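Local coordinates for redox-sensing transcriptional repressor rex (Thermoanaerobacter ethanolicus, PDB 3WG9), which represses transcription as a DNA-binding homodimer of the Rex family, probably in response to the cellular NADH/NAD(+) balance, at the interface of chains A and B. Residues are numbered along the deposited sequence; one frame, centred on the assembly and turned at random. Chains: chain A/B, Redox-sensing transcriptional repressor rex.

The interface of chains A and B. Residues chain A 7, 12, 15, 56, 78; chain B 204, 208, 211.
B:Tyr204, B:Glu208 and B:Leu211 lie on one side of the carboxy-terminal helix 195-214 of chain B and meet chain A along helix 9-27, the end of helix 68-78 and the loop residues A:Val7 and A:Phe56. B:Tyr204 does most of the docking: with CG anti to the backbone N (chi1 174°), its ring reaches across into the winged-helix domain of the other subunit. A:Ile12, its side chain crossing that of the tyrosine at about a right angle, lays CG1 and CD1 over the CE2 side of one face, CD1 3.6 Å from CE2 of B:Tyr204. CD1 of A:Leu15 comes in over the same face; branched aliphatics suit a flat ring. At the CE1 rim lies the branch methyl CG2 of A:Ile78, 3.6 Å from CE1 of B:Tyr204. The ring of A:Phe56 comes from the opposite direction, CE1 and the tyrosine OH meeting rim to rim in both planes. A:Ile78 CG2 sits over the centre of the A:Phe56 ring, 3.8 Å above its plane, packing within chain A that steadies the ring. Branched B:Leu211 packs CD2 against both that methyl and the A:Phe56 rim.

The phenol oxygen needs a polar partner, and B:Glu208, one helical turn on, supplies it: OH of B:Tyr204 donates to OE2 at 2.6 Å, on the anti side of the carboxylate. OE2 also accepts the backbone N-H of A:Val7 at 2.9 Å, nearly straight (172°) but from above the carboxylate plane, while CB and CG2 of A:Val7 pack beside the tyrosine OH. Two donors thus fix this oxygen, and B:Glu208 ties the tyrosine to chain A. Over the other face, toward its rim, a water bridges the carbonyl O atoms of A:Ile78 and B:Tyr204. A leucine in place of B:Tyr204 would probably leave a gap beside A:Ile12 and A:Phe56 and rob OE2 of its phenol donor, leaving the carboxylate held here by A:Val7 N and less firmly fixed. Repeated by the two-fold, the contact anchors each carboxy-terminal helix to its partner's winged-helix domain, helping hold the homodimer together and probably coupling the DNA-binding domains to the Rossmann domains.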
loop_
_atom_site.group_PDB
_atom_site.type_symbol
_atom_site.label_atom_id
_atom_site.label_comp_id
_atom_site.label_asym_id
_atom_site.label_seq_id
_atom_site.Cartn_x
_atom_site.Cartn_y
_atom_site.Cartn_z
ATOM N N VAL A 7 10.996 -14.474 -11.810
ATOM C CA VAL A 7 11.654 -14.151 -10.557
ATOM C C VAL A 7 10.596 -14.175 -9.442
ATOM O O VAL A 7 9.390 -13.988 -9.695
ATOM C CB VAL A 7 12.318 -12.759 -10.590
ATOM C CG1 VAL A 7 12.826 -12.413 -9.238
ATOM C CG2 VAL A 7 13.491 -12.690 -11.613
ATOM N N ILE A 12 10.490 -9.512 -6.409
ATOM C CA ILE A 12 9.912 -8.412 -7.212
ATOM C C ILE A 12 9.450 -7.240 -6.336
ATOM O O ILE A 12 9.671 -6.049 -6.674
ATOM C CB ILE A 12 8.790 -8.973 -8.079
ATOM C CG1 ILE A 12 9.362 -9.930 -9.128
ATOM C CG2 ILE A 12 7.888 -7.864 -8.747
ATOM C CD1 ILE A 12 8.344 -10.839 -9.740
ATOM N N LEU A 15 12.154 -4.732 -5.156
ATOM C CA LEU A 15 12.756 -3.902 -6.230
ATOM C C LEU A 15 12.294 -2.457 -6.290
ATOM O O LEU A 15 13.111 -1.554 -6.493
ATOM C CB LEU A 15 12.625 -4.554 -7.618
ATOM C CG LEU A 15 13.202 -5.948 -7.825
ATOM C CD1 LEU A 15 12.804 -6.432 -9.190
ATOM C CD2 LEU A 15 14.747 -6.003 -7.584
ATOM N N PHE A 56 19.318 -10.558 -12.024
ATOM C CA PHE A 56 19.293 -9.729 -13.240
ATOM C C PHE A 56 20.694 -9.474 -13.835
ATOM O O PHE A 56 20.788 -8.851 -14.885
ATOM C CB PHE A 56 18.520 -8.397 -13.017
ATOM C CG PHE A 56 17.168 -8.574 -12.301
ATOM C CD1 PHE A 56 16.086 -9.092 -12.972
ATOM C CD2 PHE A 56 17.049 -8.310 -10.924
ATOM C CE1 PHE A 56 14.867 -9.292 -12.292
ATOM C CE2 PHE A 56 15.838 -8.475 -10.256
ATOM C CZ PHE A 56 14.766 -8.980 -10.942
ATOM N N ILE A 78 14.613 -2.671 -15.306
ATOM C CA ILE A 78 14.055 -3.931 -14.780
ATOM C C ILE A 78 12.557 -3.790 -14.417
ATOM O O ILE A 78 11.761 -4.731 -14.565
ATOM C CB ILE A 78 14.848 -4.414 -13.556
ATOM C CG1 ILE A 78 16.283 -4.828 -13.975
ATOM C CG2 ILE A 78 14.147 -5.567 -12.877
ATOM C CD1 ILE A 78 17.293 -4.804 -12.788
ATOM N N TYR B 204 6.622 -4.254 -13.900
ATOM C CA TYR B 204 7.635 -5.296 -13.888
ATOM C C TYR B 204 7.133 -6.557 -14.563
ATOM O O TYR B 204 7.806 -7.127 -15.463
ATOM C CB TYR B 204 8.168 -5.563 -12.488
ATOM C CG TYR B 204 9.113 -6.753 -12.510
ATOM C CD1 TYR B 204 10.487 -6.594 -12.374
ATOM C CD2 TYR B 204 8.614 -8.032 -12.633
ATOM C CE1 TYR B 204 11.351 -7.723 -12.403
ATOM C CE2 TYR B 204 9.445 -9.147 -12.674
ATOM C CZ TYR B 204 10.804 -8.985 -12.539
ATOM O OH TYR B 204 11.598 -10.132 -12.547
ATOM N N GLU B 208 8.490 -8.723 -17.833
ATOM C CA GLU B 208 9.447 -9.697 -17.365
ATOM C C GLU B 208 9.942 -10.635 -18.491
ATOM O O GLU B 208 11.156 -10.906 -18.584
ATOM C CB GLU B 208 8.896 -10.544 -16.238
ATOM C CG GLU B 208 10.002 -11.399 -15.606
ATOM C CD GLU B 208 9.543 -12.249 -14.427
ATOM O OE1 GLU B 208 8.531 -12.937 -14.563
ATOM O OE2 GLU B 208 10.169 -12.176 -13.352
ATOM N N LEU B 211 12.298 -9.047 -20.602
ATOM C CA LEU B 211 13.547 -8.770 -19.904
ATOM C C LEU B 211 14.485 -9.973 -19.940
ATOM O O LEU B 211 15.697 -9.811 -20.086
ATOM C CB LEU B 211 13.271 -8.399 -18.449
ATOM C CG LEU B 211 14.371 -8.157 -17.419
ATOM C CD1 LEU B 211 15.265 -6.972 -17.821
ATOM C CD2 LEU B 211 13.758 -7.932 -15.984
HETATM O O HOH W 1 10.431 -6.637 -16.304
#